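Local coordinates for putative histidine protein kinase (Rhodobacter sphaeroides, PDB 3KYJ) that probably relays chemoreceptor signals to the flagellar motors as a CheA-type histidine kinase, this piece being its phosphotransfer (Hpt, P1) domain, which probably passes phosphoryl groups to response regulators, at residues L63-R69 with D115-S121; I12-Y16 with N57-L63; S68-L72 with A123-Q127; A26-L31 with P46-V51; L72-L76 with L128-I132. The contacts are given in a common frame with arbitrary orientation. Where two conformers were deposited one is given. Residues are numbered along the deposited sequence.

Interaction 1 of 5, residues L63-R69 with D115-S121; sequences LSVVESR and DVEGTGS
Asp-115, Arg-69 and Val-65 carry this contact. It joins the start of helix 64-82, with Leu-63 at the N-cap position, to the loop that follows helix 89-112. The loop runs alongside the helix start: CA atoms pair Leu-63 with Asp-115 at 4.8 Å, Val-65 with Gly-118 at 6.2 Å and Arg-69 with Ser-121 at 8.1 Å. The Asp-115 carboxylate (chi1 t) accepts hydrogen bonds from two main-chain amides of the first turn, where the helix dipole favours negative charge: Val-65 N to OD2 at 2.7 Å and Val-66 N to OD1 at 3.2 Å. The loop leads from the last helix of the Hpt four-helix bundle to the C-terminal helix 122-135. Val-65 (chi1 t) points toward it; its CG1 packs 3.6 Å from Val-116 CG2 and 3.8 Å from Gly-118 CA. Gly-118 to Gly-120 have helical angles. Arg-69 (chi1 m, chi2 p) reaches this turn edge-on: its NE donates to Ser-121 OG at 2.7 Å, and its NH2 makes a weak bond to Gly-118 O at 3.0 Å.

Interaction 2 of 5, residues I12-Y16 with N57-L63; sequences IWALY and NSRVLGL
Residues 12-16 are regular helix; residues 57-60 end a helix, and Leu-61 is the first to leave it. The closest CA pair is Tyr-16 with Asn-57, 6.6 Å apart. Leu-61 (m, t) points toward helix 10-35. Trp-13 (chi1 m, chi2 102°) brings one ring face over Leu-61 CD1, which lies 3.7 Å from the centroid of the six-membered ring, 8° off the normal, a CH-pi contact. That CD1 is also 3.7 Å from Tyr-16 CB. Ile-12 (t, t) extends its CD1 to 4.0 Å from both Val-60 CG1 and Leu-61 CD2. The contact packs two helices of the Hpt bundle, and a Schellman motif ends the second: Leu-63 N bonds Ser-58 O at 2.9 Å and Gly-62 N bonds Arg-59 O at 3.0 Å, with Gly-62 at positive phi. Leu-63 (m, t) sets CD1 3.5 Å from Tyr-16 CZ. Tyr-16 (chi1 t) bonds Thr-109 through OH. A water accepts from Asn-57 ND2 (3.0 Å) and donates to Tyr-16 O (2.8 Å); Asn-57 ND2 also bonds Asp-19. Val-60 packs on Tyr-28 of the CheY6 chain.

Interaction 3 of 5, residues S68-L72 with A123-Q127; sequences SRAHL and ALMDQ
Both segments are helical and run nearly parallel, with axes 10.3 Å apart at closest and a signed crossing angle of 23°. The nearest CA pair is Arg-69 with Met-125, at 6.7 Å. Along 123-127, Leu-124 comes first. It takes chi1 t, chi2 p, points toward helix 64-82 and brings CD2 to 4.3 Å from Arg-69 CG. Leu-124 also lies against Phe-97 and Ala-98 of helix 89-112. This is where helix 122-135, which follows the family's four-helix bundle, packs on the outside of helices 64-82 and 89-112. Met-125 follows and has the largest buried area of the contact. Its CA-CB bond points toward helix 64-82, and chi angles m, m, m fold the chain. Its CG lies over one face of the Arg-69 guanidinium, 3.5 Å from Arg-69 CZ. Its CE touches Leu-72 CD1 at 3.5 Å and stands 3.9 Å from Ser-68 O. Arg-69 (chi1 m, chi2 p) donates through NH1 to Ser-68 OG at 3.0 Å and through NE to Ser-121 OG. Ser-68 OG itself donates to Val-65 O.

Interaction 4 of 5, residues A26-L31 with P46-V51; sequences AMEASL and PLFRAV
Helices 10-35 and 40-60 run antiparallel here. Their local axes come within 8.5 Å and cross at a signed angle of -156°. Helix 40-60 is kinked at Pro-46, whose N has no bond to the turn before. Met-27 and Leu-47 have the nearest CA atoms, 5.2 Å apart. Small residues allow this close approach. Ala-26 and Ala-50 both point toward the opposite helix, and their CB atoms meet at 4.0 Å. The Ala-50 methyl also fits beside the backbone of the partner helix, with CB 3.8 Å from Met-27 N and 4.1 Å from Met-27 CB. Ser-30 is the small residue one turn on. Its OG lies 3.7 Å from Pro-46 CB, and its CB is 4.1 Å from Leu-47 CB. The larger side chains fill the space beside this narrow seam. Met-27 is extended (t, t, t). Its CG meets Leu-47 CD1 at 3.7 Å and its CE reaches Val-51 CG2 at 3.8 Å. Leu-47 (t, p) places CD2 3.9 Å from CD2 of Leu-31 (m, t). These larger side chains lie on the side of the contact where Leu-47 and Val-51 meet Ile-77 of helix 64-82, and Leu-31 and Leu-47 meet Leu-95 of helix 89-112. The pair is the first helical hairpin of the Hpt four-helix bundle. No hydrogen bond crosses between the segments, so the hairpin is held here by apolar packing and shape fit.

Interaction 5 of 5, residues L72-L76 with L128-I132; sequences LCEDL and LRSKI
This is a helix-to-helix apolar contact between the middle of helix 64-82 and the C-terminal helix 122-135, partly buried and edged by charged side chains. The local axes are nearly parallel, 10.0 Å apart at closest with a signed crossing angle of 19°. The register advances one turn on each side: Leu-72 faces Leu-128 (CA atoms 6.7 Å apart) and Leu-76 faces Ile-132 (CA atoms 5.9 Å apart). Leu-72 (m, t) points toward helix 122-135, and Leu-128 (m, t) toward helix 64-82. Leu-128 CD1 lies 3.9 Å from Leu-72 CB and 4.1 Å from Cys-73 SG, while its CD2 meets Leu-76 CD2 at 4.0 Å. Leu-76 (t, p) also sets CB 4.0 Å from Ile-132 CG1. Ile-132 (m, t) sends CD1 to 3.8 Å from Leu-72 O and 4.1 Å from Asp-75 CB. At the exposed border, Arg-129 folds back so that Leu-72 CD1 lies over one face of its guanidinium, 3.5 Å from Arg-129 NH1. Lys-131 offers its aliphatic part, CG being 4.1 Å from Leu-76 CD1; its NZ leads away to salt bridges with Asp-88 and Glu-90. Leu-128 and Lys-131 both rest on Ile-94 of helix 89-112. The segments thus dock an additional fifth helix in the groove between two helices of an Hpt four-helix bundle.

Overall arrangement
Interactions 2 and 4 hold the same pair, helices 10-35 and 40-60, and are the buried ones together with interaction 3. Their centres lie 19 Å apart: interaction 4 is close packing of small residues flanked by Met-27 and Leu-47, interaction 2 an aromatic and leucine cluster at the bundle end beside CheY6. Interactions 1, 3 and 5 follow one another along helix 64-82 and fasten the C-terminal region to it. Their chemistry changes on the way, from a carboxylate and a guanidinium hydrogen-bonded across the contact in 1, through Arg-69 against Met-125 in 3, to leucine and isoleucine packing in 5. Interactions 1 and 2 share Leu-63 and are bridged by the Glu-67 to Arg-59 salt bridge. Val-51 of interaction 4 packs against interactions 3 and 5.

Interaction 1 of 5, residues L63-R69 with D115-S121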
# COMPACT_ATOMS: atom_id res chain seq x y z
N LEU A 63 -9.92 7.90 4.57
CA LEU A 63 -9.89 8.32 5.98
C LEU A 63 -8.69 9.23 6.16
O LEU A 63 -7.68 8.85 6.75
CB LEU A 63 -9.86 7.10 6.90
CG LEU A 63 -10.92 6.04 6.61
CD1 LEU A 63 -10.76 4.81 7.51
CD2 LEU A 63 -12.31 6.64 6.74
N SER A 64 -8.82 10.46 5.67
CA SER A 64 -7.69 11.38 5.56
C SER A 64 -7.09 11.80 6.92
O SER A 64 -5.89 12.03 7.00
CB SER A 64 -8.07 12.63 4.75
OG SER A 64 -8.42 12.33 3.39
N VAL A 65 -7.90 11.87 7.97
CA VAL A 65 -7.35 12.25 9.27
C VAL A 65 -6.52 11.07 9.78
O VAL A 65 -5.38 11.26 10.17
CB VAL A 65 -8.44 12.66 10.29
CG1 VAL A 65 -7.83 12.82 11.72
CG2 VAL A 65 -9.10 13.98 9.85
N VAL A 66 -7.06 9.86 9.73
CA VAL A 66 -6.27 8.68 10.12
C VAL A 66 -4.96 8.60 9.30
O VAL A 66 -3.86 8.43 9.85
CB VAL A 66 -7.06 7.35 9.98
CG1 VAL A 66 -6.14 6.17 10.26
CG2 VAL A 66 -8.23 7.27 10.92
N GLU A 67 -5.10 8.77 7.99
CA GLU A 67 -3.97 8.72 7.07
C GLU A 67 -2.89 9.71 7.49
O GLU A 67 -1.72 9.39 7.47
CB GLU A 67 -4.45 9.00 5.65
CG GLU A 67 -3.36 8.89 4.60
CD GLU A 67 -3.83 9.27 3.22
OE1 GLU A 67 -5.03 9.51 3.02
OE2 GLU A 67 -2.98 9.37 2.33
N SER A 68 -3.29 10.92 7.87
CA SER A 68 -2.30 11.97 8.17
C SER A 68 -1.46 11.63 9.41
O SER A 68 -0.29 12.02 9.48
CB SER A 68 -3.00 13.32 8.36
OG SER A 68 -3.83 13.36 9.51
N ARG A 69 -2.03 10.91 10.37
CA ARG A 69 -1.25 10.51 11.56
C ARG A 69 -0.24 9.42 11.17
O ARG A 69 0.93 9.47 11.55
CB ARG A 69 -2.15 10.00 12.68
CG ARG A 69 -2.74 11.09 13.59
CD ARG A 69 -3.61 12.06 12.82
NE ARG A 69 -4.26 13.01 13.71
CZ ARG A 69 -4.65 14.23 13.33
NH1 ARG A 69 -4.37 14.72 12.13
NH2 ARG A 69 -5.26 15.00 14.22
N ASP A 115 -14.28 8.55 9.00
CA ASP A 115 -13.03 9.10 9.53
C ASP A 115 -13.25 9.59 10.96
O ASP A 115 -14.38 9.82 11.39
CB ASP A 115 -12.53 10.22 8.62
CG ASP A 115 -11.03 10.47 8.71
OD1 ASP A 115 -10.28 9.77 9.43
OD2 ASP A 115 -10.60 11.41 8.00
N VAL A 116 -12.16 9.73 11.69
CA VAL A 116 -12.22 10.18 13.07
C VAL A 116 -12.13 11.67 13.09
O VAL A 116 -11.69 12.29 12.11
CB VAL A 116 -11.01 9.68 13.90
CG1 VAL A 116 -11.04 8.20 14.01
CG2 VAL A 116 -9.71 10.15 13.27
N GLU A 117 -12.60 12.23 14.21
CA GLU A 117 -12.29 13.59 14.55
C GLU A 117 -10.88 13.67 15.09
O GLU A 117 -10.46 12.89 16.00
CB GLU A 117 -13.26 14.14 15.59
CG GLU A 117 -14.69 14.31 15.09
CD GLU A 117 -14.80 15.30 13.94
OE1 GLU A 117 -13.99 16.25 13.89
OE2 GLU A 117 -15.72 15.14 13.11
N GLY A 118 -10.17 14.62 14.52
CA GLY A 118 -8.76 14.79 14.78
C GLY A 118 -8.39 15.33 16.14
O GLY A 118 -7.23 15.24 16.50
N THR A 119 -9.35 15.87 16.88
CA THR A 119 -9.04 16.56 18.14
C THR A 119 -8.21 15.74 19.13
O THR A 119 -7.23 16.24 19.71
CB THR A 119 -10.32 16.93 18.85
OG1 THR A 119 -11.21 17.51 17.90
CG2 THR A 119 -10.03 17.89 19.98
N GLY A 120 -8.59 14.49 19.34
CA GLY A 120 -7.94 13.65 20.32
C GLY A 120 -6.47 13.36 20.03
O GLY A 120 -5.70 13.06 20.94
N SER A 121 -6.08 13.48 18.76
CA SER A 121 -4.72 13.15 18.34
C SER A 121 -3.88 14.37 17.94
O SER A 121 -2.78 14.24 17.42
CB SER A 121 -4.74 12.09 17.22
OG SER A 121 -5.51 12.53 16.11

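Interaction 2 of 5, residues I12-Y16 with N57-L63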
# COMPACT_ATOMS: atom_id res chain seq x y z
N ILE A 12 -15.06 -4.92 2.82
CA ILE A 12 -13.89 -4.06 2.86
C ILE A 12 -13.71 -3.46 4.25
O ILE A 12 -12.58 -3.32 4.71
CB ILE A 12 -13.91 -2.98 1.75
CG1 ILE A 12 -12.53 -2.32 1.65
CG2 ILE A 12 -14.99 -1.94 1.98
CD1 ILE A 12 -12.30 -1.56 0.35
N TRP A 13 -14.80 -3.17 4.96
CA TRP A 13 -14.66 -2.69 6.33
C TRP A 13 -14.12 -3.78 7.27
O TRP A 13 -13.34 -3.49 8.16
CB TRP A 13 -15.97 -2.05 6.84
CG TRP A 13 -16.13 -0.68 6.30
CD1 TRP A 13 -16.95 -0.29 5.28
CD2 TRP A 13 -15.41 0.48 6.70
NE1 TRP A 13 -16.78 1.05 5.04
CE2 TRP A 13 -15.84 1.54 5.89
CE3 TRP A 13 -14.43 0.72 7.67
CZ2 TRP A 13 -15.34 2.84 6.04
CZ3 TRP A 13 -13.95 2.02 7.82
CH2 TRP A 13 -14.40 3.06 7.00
N ALA A 14 -14.54 -5.02 7.06
CA ALA A 14 -14.01 -6.14 7.83
C ALA A 14 -12.51 -6.29 7.59
O ALA A 14 -11.74 -6.49 8.52
CB ALA A 14 -14.73 -7.42 7.46
N LEU A 15 -12.11 -6.18 6.33
CA LEU A 15 -10.70 -6.29 5.98
C LEU A 15 -9.89 -5.12 6.54
O LEU A 15 -8.77 -5.30 6.99
CB LEU A 15 -10.55 -6.39 4.47
CG LEU A 15 -9.13 -6.53 3.98
CD1 LEU A 15 -8.55 -7.83 4.54
CD2 LEU A 15 -9.11 -6.53 2.45
N TYR A 16 -10.46 -3.93 6.53
CA TYR A 16 -9.77 -2.78 7.12
C TYR A 16 -9.44 -3.05 8.59
O TYR A 16 -8.34 -2.78 9.06
CB TYR A 16 -10.66 -1.55 6.97
CG TYR A 16 -10.23 -0.34 7.74
CD1 TYR A 16 -9.17 0.46 7.31
CD2 TYR A 16 -10.95 0.06 8.87
CE1 TYR A 16 -8.81 1.60 8.02
CE2 TYR A 16 -10.58 1.17 9.59
CZ TYR A 16 -9.53 1.94 9.15
OH TYR A 16 -9.22 3.07 9.87
N ASN A 57 -3.99 1.58 3.80
CA ASN A 57 -5.31 1.03 4.08
C ASN A 57 -6.31 2.16 4.37
O ASN A 57 -7.43 2.17 3.89
CB ASN A 57 -5.25 0.06 5.28
CG ASN A 57 -4.58 -1.27 4.96
OD1 ASN A 57 -4.10 -1.51 3.85
ND2 ASN A 57 -4.56 -2.14 5.95
N SER A 58 -5.87 3.13 5.17
CA SER A 58 -6.73 4.24 5.50
C SER A 58 -6.99 5.11 4.28
O SER A 58 -8.09 5.64 4.10
CB SER A 58 -6.13 5.06 6.65
OG SER A 58 -4.96 5.79 6.26
N ARG A 59 -5.99 5.25 3.41
CA ARG A 59 -6.16 6.00 2.19
C ARG A 59 -7.21 5.36 1.27
O ARG A 59 -8.00 6.08 0.67
CB ARG A 59 -4.81 6.16 1.48
CG ARG A 59 -4.89 6.93 0.16
CD ARG A 59 -3.52 6.99 -0.53
NE ARG A 59 -2.54 7.67 0.31
CZ ARG A 59 -1.22 7.66 0.13
NH1 ARG A 59 -0.68 6.99 -0.88
NH2 ARG A 59 -0.44 8.32 0.98
N VAL A 60 -7.23 4.03 1.16
CA VAL A 60 -8.21 3.32 0.32
C VAL A 60 -9.63 3.75 0.66
O VAL A 60 -10.47 3.89 -0.22
CB VAL A 60 -8.05 1.75 0.47
CG1 VAL A 60 -9.28 0.99 -0.09
CG2 VAL A 60 -6.82 1.29 -0.25
N LEU A 61 -9.89 3.89 1.95
CA LEU A 61 -11.22 4.21 2.45
C LEU A 61 -11.46 5.72 2.63
O LEU A 61 -12.51 6.10 3.13
CB LEU A 61 -11.52 3.44 3.75
CG LEU A 61 -11.70 1.93 3.53
CD1 LEU A 61 -11.86 1.13 4.80
CD2 LEU A 61 -12.92 1.72 2.61
N GLY A 62 -10.50 6.55 2.20
CA GLY A 62 -10.64 7.99 2.25
C GLY A 62 -10.60 8.57 3.65
O GLY A 62 -11.16 9.65 3.89
N LEU A 63 -9.92 7.90 4.57
CA LEU A 63 -9.89 8.32 5.98
C LEU A 63 -8.69 9.23 6.16
O LEU A 63 -7.68 8.85 6.75
CB LEU A 63 -9.86 7.10 6.90
CG LEU A 63 -10.92 6.04 6.61
CD1 LEU A 63 -10.76 4.81 7.51
CD2 LEU A 63 -12.31 6.64 6.74
O HOH W 1 -6.31 -1.08 8.10

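Interaction 3 of 5, residues S68-L72 with A123-Q127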
# COMPACT_ATOMS: atom_id res chain seq x y z
N SER A 68 -3.29 10.92 7.87
CA SER A 68 -2.30 11.97 8.17
C SER A 68 -1.46 11.63 9.41
O SER A 68 -0.29 12.02 9.48
CB SER A 68 -3.00 13.32 8.36
OG SER A 68 -3.83 13.36 9.51
N ARG A 69 -2.03 10.91 10.37
CA ARG A 69 -1.25 10.51 11.56
C ARG A 69 -0.24 9.42 11.17
O ARG A 69 0.93 9.47 11.55
CB ARG A 69 -2.15 10.00 12.68
CG ARG A 69 -2.74 11.09 13.59
CD ARG A 69 -3.61 12.06 12.82
NE ARG A 69 -4.26 13.01 13.71
CZ ARG A 69 -4.65 14.23 13.33
NH1 ARG A 69 -4.37 14.72 12.13
NH2 ARG A 69 -5.26 15.00 14.22
N ALA A 70 -0.69 8.43 10.40
CA ALA A 70 0.20 7.38 9.93
C ALA A 70 1.30 7.97 9.04
O ALA A 70 2.47 7.56 9.10
CB ALA A 70 -0.59 6.29 9.19
N HIS A 71 0.94 8.97 8.23
CA HIS A 71 1.90 9.56 7.32
C HIS A 71 3.04 10.23 8.09
O HIS A 71 4.20 10.11 7.72
CB HIS A 71 1.23 10.54 6.33
CG HIS A 71 2.17 11.03 5.28
ND1 HIS A 71 2.52 12.35 5.14
CD2 HIS A 71 2.92 10.35 4.38
CE1 HIS A 71 3.39 12.48 4.16
NE2 HIS A 71 3.64 11.27 3.67
N LEU A 72 2.71 10.98 9.13
CA LEU A 72 3.77 11.64 9.87
C LEU A 72 4.65 10.62 10.59
O LEU A 72 5.87 10.81 10.67
CB LEU A 72 3.24 12.66 10.86
CG LEU A 72 2.91 14.04 10.28
CD1 LEU A 72 2.95 15.06 11.41
CD2 LEU A 72 3.82 14.49 9.16
N ALA A 123 -2.28 16.28 19.94
CA ALA A 123 -1.05 16.25 20.74
C ALA A 123 0.00 15.35 20.10
O ALA A 123 1.18 15.70 20.03
CB ALA A 123 -1.35 15.78 22.16
N LEU A 124 -0.43 14.19 19.62
CA LEU A 124 0.47 13.29 18.94
C LEU A 124 1.07 13.98 17.73
O LEU A 124 2.26 13.86 17.47
CB LEU A 124 -0.26 12.02 18.51
CG LEU A 124 0.53 11.14 17.54
CD1 LEU A 124 1.80 10.58 18.19
CD2 LEU A 124 -0.36 10.01 17.03
N MET A 125 0.23 14.70 16.98
CA MET A 125 0.73 15.36 15.79
C MET A 125 1.81 16.38 16.18
O MET A 125 2.84 16.49 15.54
CB MET A 125 -0.41 16.01 14.99
CG MET A 125 -1.38 14.99 14.36
SD MET A 125 -0.58 13.98 13.10
CE MET A 125 -0.56 15.14 11.73
N ASP A 126 1.55 17.16 17.22
CA ASP A 126 2.56 18.12 17.66
C ASP A 126 3.88 17.44 18.03
O ASP A 126 4.96 17.94 17.69
CB ASP A 126 2.06 18.93 18.86
CG ASP A 126 1.11 20.06 18.47
OD1 ASP A 126 1.00 20.40 17.27
OD2 ASP A 126 0.51 20.63 19.40
N GLN A 127 3.80 16.29 18.70
CA GLN A 127 5.01 15.58 19.15
C GLN A 127 5.78 15.05 17.95
O GLN A 127 6.99 15.14 17.89
CB GLN A 127 4.64 14.43 20.08
CG GLN A 127 4.12 14.87 21.44
CD GLN A 127 3.66 13.71 22.30
OE1 GLN A 127 4.18 12.60 22.19
NE2 GLN A 127 2.68 13.96 23.16

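Interaction 4 of 5, residues A26-L31 with P46-V51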
# COMPACT_ATOMS: atom_id res chain seq x y z
N ALA A 26 2.29 -5.55 14.26
CA ALA A 26 3.68 -5.58 13.78
C ALA A 26 4.41 -4.29 14.19
O ALA A 26 5.57 -4.33 14.57
CB ALA A 26 3.72 -5.77 12.26
N MET A 27 3.71 -3.16 14.13
CA MET A 27 4.28 -1.89 14.55
C MET A 27 4.66 -1.94 16.03
O MET A 27 5.81 -1.65 16.41
CB MET A 27 3.28 -0.76 14.29
CG MET A 27 3.76 0.60 14.77
SD MET A 27 2.46 1.84 14.54
CE MET A 27 3.39 3.32 14.87
N GLU A 28 3.72 -2.38 16.86
CA GLU A 28 3.99 -2.50 18.28
C GLU A 28 5.09 -3.52 18.58
O GLU A 28 5.94 -3.27 19.43
CB GLU A 28 2.72 -2.86 19.05
CG GLU A 28 2.93 -2.73 20.55
CD GLU A 28 1.77 -3.23 21.39
OE1 GLU A 28 1.01 -4.10 20.93
OE2 GLU A 28 1.66 -2.76 22.54
N ALA A 29 5.09 -4.66 17.91
CA ALA A 29 6.13 -5.67 18.18
C ALA A 29 7.53 -5.13 17.91
O ALA A 29 8.47 -5.37 18.70
CB ALA A 29 5.89 -6.93 17.37
N SER A 30 7.70 -4.41 16.79
CA SER A 30 9.01 -3.86 16.47
C SER A 30 9.45 -2.82 17.51
O SER A 30 10.62 -2.79 17.91
CB SER A 30 9.01 -3.22 15.09
OG SER A 30 8.67 -4.17 14.09
N LEU A 31 8.52 -1.97 17.93
CA LEU A 31 8.84 -0.91 18.90
C LEU A 31 9.17 -1.49 20.28
O LEU A 31 10.11 -1.05 20.94
CB LEU A 31 7.66 0.05 18.98
CG LEU A 31 7.46 0.89 17.71
CD1 LEU A 31 6.13 1.64 17.78
CD2 LEU A 31 8.60 1.87 17.53
N PRO A 46 10.68 -3.61 9.16
CA PRO A 46 9.35 -4.09 9.56
C PRO A 46 8.47 -2.97 10.08
O PRO A 46 7.28 -2.94 9.80
CB PRO A 46 9.66 -5.12 10.65
CG PRO A 46 11.04 -5.67 10.27
CD PRO A 46 11.76 -4.50 9.65
N LEU A 47 9.04 -2.06 10.86
CA LEU A 47 8.29 -0.94 11.40
C LEU A 47 7.77 -0.04 10.27
O LEU A 47 6.58 0.30 10.24
CB LEU A 47 9.20 -0.17 12.37
CG LEU A 47 8.63 1.13 12.89
CD1 LEU A 47 7.33 0.91 13.68
CD2 LEU A 47 9.66 1.80 13.79
N PHE A 48 8.63 0.32 9.33
CA PHE A 48 8.23 1.13 8.20
C PHE A 48 7.12 0.45 7.42
O PHE A 48 6.11 1.08 7.09
CB PHE A 48 9.42 1.40 7.26
CG PHE A 48 9.08 2.34 6.13
CD1 PHE A 48 9.35 3.70 6.24
CD2 PHE A 48 8.49 1.87 4.99
CE1 PHE A 48 9.03 4.57 5.22
CE2 PHE A 48 8.14 2.75 3.96
CZ PHE A 48 8.43 4.09 4.09
N ARG A 49 7.30 -0.84 7.11
CA ARG A 49 6.30 -1.53 6.31
C ARG A 49 4.93 -1.58 7.00
O ARG A 49 3.90 -1.42 6.35
CB ARG A 49 6.80 -2.94 5.96
CG ARG A 49 7.95 -2.88 4.96
CD ARG A 49 8.34 -4.27 4.43
NE ARG A 49 8.93 -5.13 5.45
CZ ARG A 49 10.22 -5.17 5.77
NH1 ARG A 49 11.10 -4.37 5.20
NH2 ARG A 49 10.62 -6.02 6.70
N ALA A 50 4.94 -1.78 8.32
CA ALA A 50 3.68 -1.85 9.06
C ALA A 50 2.93 -0.51 9.01
O ALA A 50 1.73 -0.48 8.75
CB ALA A 50 3.95 -2.24 10.49
N VAL A 51 3.65 0.57 9.23
CA VAL A 51 3.05 1.90 9.21
C VAL A 51 2.60 2.24 7.79
O VAL A 51 1.51 2.76 7.59
CB VAL A 51 4.03 2.94 9.76
CG1 VAL A 51 3.45 4.34 9.60
CG2 VAL A 51 4.27 2.65 11.24

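Interaction 5 of 5, residues L72-L76 with L128-I132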
# COMPACT_ATOMS: atom_id res chain seq x y z
N LEU A 72 2.71 10.98 9.13
CA LEU A 72 3.77 11.64 9.87
C LEU A 72 4.65 10.62 10.59
O LEU A 72 5.87 10.81 10.67
CB LEU A 72 3.24 12.66 10.86
CG LEU A 72 2.91 14.04 10.28
CD1 LEU A 72 2.95 15.06 11.41
CD2 LEU A 72 3.82 14.49 9.16
N CYS A 73 4.07 9.53 11.09
CA CYS A 73 4.88 8.44 11.64
C CYS A 73 5.85 7.93 10.59
O CYS A 73 7.04 7.73 10.87
CB CYS A 73 4.00 7.30 12.14
SG CYS A 73 3.02 7.65 13.58
N GLU A 74 5.37 7.74 9.37
CA GLU A 74 6.18 7.19 8.29
C GLU A 74 7.32 8.14 7.95
O GLU A 74 8.45 7.69 7.71
CB GLU A 74 5.31 6.93 7.04
CG GLU A 74 6.02 6.16 5.94
CD GLU A 74 5.18 6.10 4.69
OE1 GLU A 74 4.35 5.18 4.58
OE2 GLU A 74 5.33 6.97 3.82
N ASP A 75 7.04 9.44 7.97
CA ASP A 75 8.09 10.43 7.73
C ASP A 75 9.21 10.30 8.76
O ASP A 75 10.40 10.34 8.40
CB ASP A 75 7.54 11.85 7.82
CG ASP A 75 6.73 12.27 6.59
OD1 ASP A 75 6.67 11.54 5.57
OD2 ASP A 75 6.15 13.36 6.67
N LEU A 76 8.85 10.14 10.03
CA LEU A 76 9.85 10.07 11.10
C LEU A 76 10.68 8.79 10.94
O LEU A 76 11.93 8.81 11.03
CB LEU A 76 9.17 10.11 12.47
CG LEU A 76 10.10 10.00 13.69
CD1 LEU A 76 11.21 11.05 13.64
CD2 LEU A 76 9.27 10.14 14.95
N LEU A 128 5.06 14.49 17.00
CA LEU A 128 5.73 14.02 15.79
C LEU A 128 6.39 15.18 15.06
O LEU A 128 7.55 15.08 14.66
CB LEU A 128 4.74 13.30 14.88
CG LEU A 128 4.27 11.94 15.35
CD1 LEU A 128 2.99 11.57 14.64
CD2 LEU A 128 5.31 10.82 15.12
N ARG A 129 5.68 16.31 14.91
CA ARG A 129 6.25 17.42 14.15
C ARG A 129 7.49 17.96 14.86
O ARG A 129 8.45 18.34 14.20
CB ARG A 129 5.22 18.55 13.95
CG ARG A 129 4.09 18.19 13.02
CD ARG A 129 3.29 19.47 12.61
NE ARG A 129 1.97 19.16 12.05
CZ ARG A 129 1.77 18.61 10.86
NH1 ARG A 129 2.81 18.29 10.08
NH2 ARG A 129 0.55 18.36 10.43
N SER A 130 7.44 18.01 16.19
CA SER A 130 8.55 18.50 17.00
C SER A 130 9.78 17.60 16.86
O SER A 130 10.87 18.09 16.62
CB SER A 130 8.15 18.54 18.48
OG SER A 130 9.30 18.78 19.29
N LYS A 131 9.60 16.29 17.01
CA LYS A 131 10.72 15.36 16.88
C LYS A 131 11.28 15.42 15.46
O LYS A 131 12.47 15.46 15.26
CB LYS A 131 10.33 13.95 17.27
CG LYS A 131 11.52 12.99 17.28
CD LYS A 131 12.65 13.48 18.17
CE LYS A 131 13.61 12.32 18.46
NZ LYS A 131 14.82 12.77 19.21
N ILE A 132 10.40 15.44 14.46
CA ILE A 132 10.87 15.54 13.07
C ILE A 132 11.75 16.77 12.86
O ILE A 132 12.82 16.69 12.26
CB ILE A 132 9.68 15.50 12.09
CG1 ILE A 132 9.10 14.09 12.04
CG2 ILE A 132 10.11 15.92 10.70
CD1 ILE A 132 7.74 14.00 11.32